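Local coordinates for histidine-containing Phosphotransfer Protein type 1, MtHPt1 (Medicago truncatula, PDB 3US6) that probably relays phosphoryl groups between cytokinin sensor histidine kinases and response regulators in a plant two-component pathway, at residues 12-17 with 131-136; 76-81 with 98-103. All coordinates share one frame; numbering follows the deposited sequence. Where two conformers were deposited one is given.

Contact 1: 12-17 with 131-136; sequences DYIKSM and ETLLRL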
loop_
_atom_site.group_PDB
_atom_site.type_symbol
_atom_site.label_atom_id
_atom_site.label_comp_id
_atom_site.label_asym_id
_atom_site.label_seq_id
_atom_site.Cartn_x
_atom_site.Cartn_y
_atom_site.Cartn_z
ATOM N N ASP A 12 -9.019 6.879 15.439
ATOM C CA ASP A 12 -9.720 7.661 14.443
ATOM C C ASP A 12 -8.987 7.605 13.079
ATOM O O ASP A 12 -9.651 7.524 12.015
ATOM C CB ASP A 12 -9.919 9.120 14.886
ATOM C CG ASP A 12 -10.855 9.246 16.082
ATOM O OD1 ASP A 12 -11.620 8.291 16.359
ATOM O OD2 ASP A 12 -10.793 10.323 16.738
ATOM N N TYR A 13 -7.665 7.746 13.062
ATOM C CA TYR A 13 -6.910 7.758 11.811
ATOM C C TYR A 13 -6.992 6.424 11.094
ATOM O O TYR A 13 -7.295 6.350 9.888
ATOM C CB TYR A 13 -5.477 8.199 12.081
ATOM C CG TYR A 13 -4.724 8.615 10.819
ATOM C CD1 TYR A 13 -5.030 9.816 10.190
ATOM C CD2 TYR A 13 -3.775 7.810 10.232
ATOM C CE1 TYR A 13 -4.380 10.204 9.033
ATOM C CE2 TYR A 13 -3.100 8.206 9.096
ATOM C CZ TYR A 13 -3.428 9.395 8.510
ATOM O OH TYR A 13 -2.711 9.723 7.370
ATOM N N ILE A 14 -6.748 5.333 11.811
ATOM C CA ILE A 14 -6.752 4.040 11.166
ATOM C C ILE A 14 -8.197 3.718 10.756
ATOM O O ILE A 14 -8.396 3.096 9.679
ATOM C CB ILE A 14 -6.141 2.918 12.019
ATOM C CG1 ILE A 14 -5.716 1.774 11.076
ATOM C CG2 ILE A 14 -7.016 2.468 13.178
ATOM C CD1 ILE A 14 -4.958 0.650 11.757
ATOM N N LYS A 15 -9.199 4.103 11.521
ATOM C CA LYS A 15 -10.550 3.855 11.092
ATOM C C LYS A 15 -10.861 4.557 9.782
ATOM O O LYS A 15 -11.568 4.033 8.981
ATOM C CB LYS A 15 -11.533 4.264 12.180
ATOM C CG LYS A 15 -12.954 4.097 11.816
ATOM C CD LYS A 15 -13.835 3.764 13.034
ATOM C CE LYS A 15 -13.376 4.404 14.294
ATOM N NZ LYS A 15 -14.563 4.851 15.115
ATOM N N SER A 16 -10.336 5.755 9.590
ATOM C CA SER A 16 -10.550 6.441 8.308
ATOM C C SER A 16 -9.905 5.659 7.194
ATOM O O SER A 16 -10.461 5.548 6.121
ATOM C CB SER A 16 -10.001 7.873 8.364
ATOM O OG SER A 16 -8.570 7.998 8.339
ATOM N N MET A 17 -8.758 5.082 7.472
ATOM C CA MET A 17 -8.052 4.315 6.422
ATOM C C MET A 17 -8.866 3.118 6.017
ATOM O O MET A 17 -8.930 2.777 4.847
ATOM C CB MET A 17 -6.647 3.924 6.894
ATOM C CG MET A 17 -5.709 5.111 7.029
ATOM S SD MET A 17 -4.048 4.684 7.549
ATOM C CE MET A 17 -3.470 3.921 6.055
ATOM N N GLU A 131 2.996 5.959 6.789
ATOM C CA GLU A 131 4.106 6.626 7.499
ATOM C C GLU A 131 3.548 7.395 8.693
ATOM O O GLU A 131 4.141 7.405 9.773
ATOM C CB GLU A 131 4.919 7.478 6.570
ATOM C CG GLU A 131 5.631 6.629 5.561
ATOM C CD GLU A 131 6.436 7.470 4.582
ATOM O OE1 GLU A 131 6.103 8.648 4.289
ATOM O OE2 GLU A 131 7.381 6.951 3.951
ATOM N N THR A 132 2.486 8.133 8.472
ATOM C CA THR A 132 1.805 8.881 9.532
ATOM C C THR A 132 1.319 7.921 10.663
ATOM O O THR A 132 1.519 8.172 11.859
ATOM C CB THR A 132 0.673 9.736 8.994
ATOM O OG1 THR A 132 1.258 10.757 8.187
ATOM C CG2 THR A 132 -0.190 10.376 10.109
ATOM N N LEU A 133 0.639 6.855 10.305
ATOM C CA LEU A 133 0.169 5.871 11.264
ATOM C C LEU A 133 1.329 5.288 12.078
ATOM O O LEU A 133 1.249 5.215 13.305
ATOM C CB LEU A 133 -0.580 4.782 10.487
ATOM C CG LEU A 133 -1.247 3.753 11.399
ATOM C CD1 LEU A 133 -2.481 4.308 12.034
ATOM C CD2 LEU A 133 -1.541 2.469 10.595
ATOM N N LEU A 134 2.389 4.871 11.372
ATOM C CA LEU A 134 3.566 4.258 12.025
ATOM C C LEU A 134 4.320 5.251 12.929
ATOM O O LEU A 134 4.796 4.871 14.011
ATOM C CB LEU A 134 4.466 3.609 10.998
ATOM C CG LEU A 134 3.800 2.357 10.442
ATOM C CD1 LEU A 134 4.589 1.864 9.261
ATOM C CD2 LEU A 134 3.675 1.225 11.516
ATOM N N ARG A 135 4.389 6.511 12.510
ATOM C CA ARG A 135 4.985 7.560 13.333
ATOM C C ARG A 135 4.203 7.778 14.631
ATOM O O ARG A 135 4.791 7.963 15.696
ATOM C CB ARG A 135 5.075 8.871 12.548
ATOM C CG ARG A 135 6.332 9.004 11.705
ATOM C CD ARG A 135 6.578 10.449 11.304
ATOM N NE ARG A 135 5.733 10.857 10.185
ATOM C CZ ARG A 135 6.015 10.617 8.909
ATOM N NH1 ARG A 135 7.126 9.969 8.584
ATOM N NH2 ARG A 135 5.188 11.026 7.956
ATOM N N LEU A 136 2.876 7.751 14.533
ATOM C CA LEU A 136 2.002 7.925 15.691
ATOM C C LEU A 136 2.178 6.735 16.656
ATOM O O LEU A 136 2.311 6.891 17.864
ATOM C CB LEU A 136 0.549 8.046 15.265
ATOM C CG LEU A 136 -0.452 8.253 16.404
ATOM C CD1 LEU A 136 -0.100 9.452 17.239
ATOM C CD2 LEU A 136 -1.832 8.426 15.798
#

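Contact 2: 76-81 with 98-103; sequences AHVHQF and VAFRNF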
loop_
_atom_site.group_PDB
_atom_site.type_symbol
_atom_site.label_atom_id
_atom_site.label_comp_id
_atom_site.label_asym_id
_atom_site.label_seq_id
_atom_site.Cartn_x
_atom_site.Cartn_y
_atom_site.Cartn_z
ATOM N N ALA A 76 2.871 -8.640 -16.269
ATOM C CA ALA A 76 3.522 -9.458 -15.253
ATOM C C ALA A 76 3.987 -8.577 -14.067
ATOM O O ALA A 76 3.877 -8.974 -12.925
ATOM C CB ALA A 76 4.706 -10.198 -15.876
ATOM N N HIS A 77 4.494 -7.386 -14.352
ATOM C CA HIS A 77 4.949 -6.506 -13.265
ATOM C C HIS A 77 3.752 -5.995 -12.452
ATOM O O HIS A 77 3.824 -5.956 -11.226
ATOM C CB HIS A 77 5.765 -5.356 -13.794
ATOM C CG HIS A 77 7.072 -5.778 -14.381
ATOM N ND1 HIS A 77 7.900 -4.913 -15.066
ATOM C CD2 HIS A 77 7.676 -6.988 -14.426
ATOM C CE1 HIS A 77 8.966 -5.566 -15.489
ATOM N NE2 HIS A 77 8.856 -6.828 -15.115
ATOM N N VAL A 78 2.641 -5.664 -13.111
ATOM C CA VAL A 78 1.444 -5.241 -12.392
ATOM C C VAL A 78 0.907 -6.345 -11.534
ATOM O O VAL A 78 0.423 -6.133 -10.379
ATOM C CB VAL A 78 0.375 -4.734 -13.371
ATOM C CG1 VAL A 78 -0.955 -4.424 -12.640
ATOM C CG2 VAL A 78 0.904 -3.563 -14.070
ATOM N N HIS A 79 0.937 -7.542 -12.078
ATOM C CA HIS A 79 0.442 -8.706 -11.342
ATOM C C HIS A 79 1.257 -8.914 -10.046
ATOM O O HIS A 79 0.737 -9.170 -8.973
ATOM C CB HIS A 79 0.490 -9.951 -12.206
ATOM C CG HIS A 79 -0.094 -11.156 -11.542
ATOM N ND1 HIS A 79 0.637 -12.291 -11.284
ATOM C CD2 HIS A 79 -1.339 -11.388 -11.062
ATOM C CE1 HIS A 79 -0.135 -13.178 -10.684
ATOM N NE2 HIS A 79 -1.344 -12.661 -10.558
ATOM N N GLN A 80 2.571 -8.748 -10.156
ATOM C CA GLN A 80 3.437 -8.854 -8.996
ATOM C C GLN A 80 3.059 -7.813 -7.941
ATOM O O GLN A 80 2.940 -8.133 -6.784
ATOM C CB GLN A 80 4.909 -8.727 -9.394
ATOM C CG GLN A 80 5.821 -8.722 -8.190
ATOM C CD GLN A 80 7.272 -8.603 -8.589
ATOM O OE1 GLN A 80 7.721 -9.276 -9.514
ATOM N NE2 GLN A 80 8.009 -7.726 -7.909
ATOM N N PHE A 81 2.824 -6.571 -8.387
ATOM C CA PHE A 81 2.420 -5.478 -7.473
ATOM C C PHE A 81 1.045 -5.685 -6.894
ATOM O O PHE A 81 0.810 -5.314 -5.744
ATOM C CB PHE A 81 2.422 -4.196 -8.321
ATOM C CG PHE A 81 2.374 -2.877 -7.538
ATOM C CD1 PHE A 81 2.791 -2.792 -6.233
ATOM C CD2 PHE A 81 2.006 -1.752 -8.142
ATOM C CE1 PHE A 81 2.746 -1.548 -5.576
ATOM C CE2 PHE A 81 2.007 -0.536 -7.468
ATOM C CZ PHE A 81 2.374 -0.467 -6.204
ATOM N N VAL A 98 -5.770 -4.438 -10.449
ATOM C CA VAL A 98 -6.801 -5.211 -11.172
ATOM C C VAL A 98 -7.349 -4.495 -12.384
ATOM O O VAL A 98 -7.444 -5.063 -13.486
ATOM C CB VAL A 98 -7.957 -5.616 -10.243
ATOM C CG1 VAL A 98 -9.032 -6.348 -11.032
ATOM C CG2 VAL A 98 -7.417 -6.506 -9.100
ATOM N N ALA A 99 -7.680 -3.218 -12.232
ATOM C CA ALA A 99 -8.149 -2.421 -13.315
ATOM C C ALA A 99 -7.078 -2.345 -14.440
ATOM O O ALA A 99 -7.356 -2.480 -15.621
ATOM C CB ALA A 99 -8.567 -1.042 -12.804
ATOM N N PHE A 100 -5.868 -2.085 -13.956
ATOM C CA PHE A 100 -4.693 -2.037 -14.817
ATOM C C PHE A 100 -4.634 -3.266 -15.718
ATOM O O PHE A 100 -4.648 -3.149 -16.942
ATOM C CB PHE A 100 -3.420 -1.949 -13.974
ATOM C CG PHE A 100 -2.265 -1.305 -14.686
ATOM C CD1 PHE A 100 -2.164 -1.367 -16.066
ATOM C CD2 PHE A 100 -1.280 -0.638 -13.976
ATOM C CE1 PHE A 100 -1.103 -0.776 -16.724
ATOM C CE2 PHE A 100 -0.216 -0.045 -14.629
ATOM C CZ PHE A 100 -0.128 -0.114 -16.005
ATOM N N ARG A 101 -4.655 -4.444 -15.103
ATOM C CA ARG A 101 -4.562 -5.692 -15.831
ATOM C C ARG A 101 -5.685 -5.867 -16.846
ATOM O O ARG A 101 -5.448 -6.394 -17.935
ATOM C CB ARG A 101 -4.601 -6.906 -14.899
ATOM C CG ARG A 101 -3.428 -6.940 -13.964
ATOM C CD ARG A 101 -3.329 -8.327 -13.333
ATOM N NE ARG A 101 -2.773 -9.316 -14.269
ATOM C CZ ARG A 101 -2.902 -10.631 -14.136
ATOM N NH1 ARG A 101 -3.618 -11.129 -13.142
ATOM N NH2 ARG A 101 -2.320 -11.434 -15.000
ATOM N N ASN A 102 -6.882 -5.365 -16.554
ATOM C CA ASN A 102 -7.926 -5.447 -17.596
ATOM C C ASN A 102 -7.533 -4.627 -18.836
ATOM O O ASN A 102 -7.756 -5.060 -19.956
ATOM C CB ASN A 102 -9.270 -5.019 -17.018
ATOM C CG ASN A 102 -9.788 -6.025 -15.970
ATOM O OD1 ASN A 102 -9.519 -7.230 -16.074
ATOM N ND2 ASN A 102 -10.502 -5.532 -14.964
ATOM N N PHE A 103 -6.969 -3.436 -18.654
ATOM C CA PHE A 103 -6.607 -2.613 -19.776
ATOM C C PHE A 103 -5.398 -3.128 -20.504
ATOM O O PHE A 103 -5.267 -2.967 -21.711
ATOM C CB PHE A 103 -6.457 -1.156 -19.350
ATOM C CG PHE A 103 -7.726 -0.560 -18.891
ATOM C CD1 PHE A 103 -8.802 -0.462 -19.726
ATOM C CD2 PHE A 103 -7.816 -0.066 -17.621
ATOM C CE1 PHE A 103 -9.966 0.092 -19.293
ATOM C CE2 PHE A 103 -8.961 0.501 -17.191
ATOM C CZ PHE A 103 -10.029 0.581 -18.021
#

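Contact 1: 12-17 with 131-136
Thr-132 meets Tyr-13 through its methyl group. Its CG2 lies 3.7 Å from Tyr-13 CZ. It approaches the phenol ring obliquely, 30° off the ring normal and off-centre, in a CH-pi contact. The threonine side chain stands roughly perpendicular to that of the tyrosine. The methyl can reach the ring because the threonine CG2 is anti to the backbone N, while the hydroxyl OG1 lies beside that N (chi1 -67°). OG1 makes a weak hydrogen bond back to the carbonyl oxygen of Asn-128, one turn earlier in the same helix. The phenol oxygen also stays close to the threonine, with Tyr-13 OH 3.8 Å from Thr-132 CB.

Leu-133 comes next and carries most of the apolar packing. Its CD1 sits 3.9 Å from Ile-14 CB. The same methyl lies at the edge of the Tyr-13 ring, near its plane, 4.1 Å from Tyr-13 CD2. The second branch meets the end of the same isoleucine, with Leu-133 CD2 4.0 Å from Ile-14 CD1. The two branches thus spread along Ile-14. Ile-14 and Leu-133 mark the nearest backbone approach, their CA atoms 7.2 Å apart.

Leu-136, one turn beyond, joins Leu-133 in packing on Trp-10 and also touches Met-6, earlier on helix 3-19. This backward reach follows from the antiparallel run of segments 12-17 and 131-136, whose local axes lie 10.6 Å apart and differ in direction by 154°. Ile-14 and Leu-133 are buried, while Tyr-13 and Thr-132 lie nearer the surface. Ile-14 also reaches Phe-27 and Gln-31 of helix 25-32. The contact packs the N-terminal helix 3-19 against the long last helix, 109-142, in an all-helical fold built round the HPt four-helix bundle.

Contact 2: 76-81 with 98-103
Val-78 sets one methyl over a face of the Phe-100 ring. CG2 of Val-78 stands 3.8 Å from the centroid of the Phe-100 ring, 16° off the normal. This is a CH-pi contact. The phenylalanine was modelled in two conformers, so this detail holds for one of them. The other methyl serves both neighbours, with Val-78 CG1 3.7 Å from Phe-100 CB and 3.8 Å from Arg-101 CG. The side chains of Val-78 and Arg-101 lie alongside, pointing opposite ways. The phenylalanine also touches Val-74, and Cys-115 and Val-119 of helix 109-142.

Segments 76-81 and 98-103 run antiparallel, their local axes 9.5 Å apart. They belong to helices 71-88 and 91-106, neighbouring members of the HPt four-helix bundle. The valine and phenylalanine belong to its interior. His-79, the predicted phosphohistidine, is exposed on its surface and carries no phosphoryl group here.

Arg-101 extends past the valine to the histidine. A bend at chi3 (76°) turns the end of its chain, and His-79 CD2 lies over one face of the guanidinium, toward its rim. The approach is close, 3.1 Å from His-79 CD2 to Arg-101 NH1. The ring and guanidinium planes are 44° apart, so the groups are not stacked flat. Arg-101 NE makes a salt bridge with OD1 of Asp-75, one turn before His-79, which would hold the guanidinium in place. A leucine in place of Arg-101 would probably leave Asp-75 without its charged mate and the imidazole of His-79 freer to turn.

Contact 1 and contact 2 lie on opposite sides of the centre of the chain. Their centres are 27 Å apart and their nearest atoms about 14 Å, so they do not touch. In the sequence, both segments of contact 2 fall between the two segments of contact 1. Contact 1 joins helix 3-19 to helix 109-142, the first helix to the last. Contact 2 joins the successive helices 71-88 and 91-106. Helix 91-106 leads directly into helix 109-142, which also touches Phe-100. One long helix therefore spans both regions. The predicted phosphorylation site sits in contact 2, well away from the packing of the N-terminal helix.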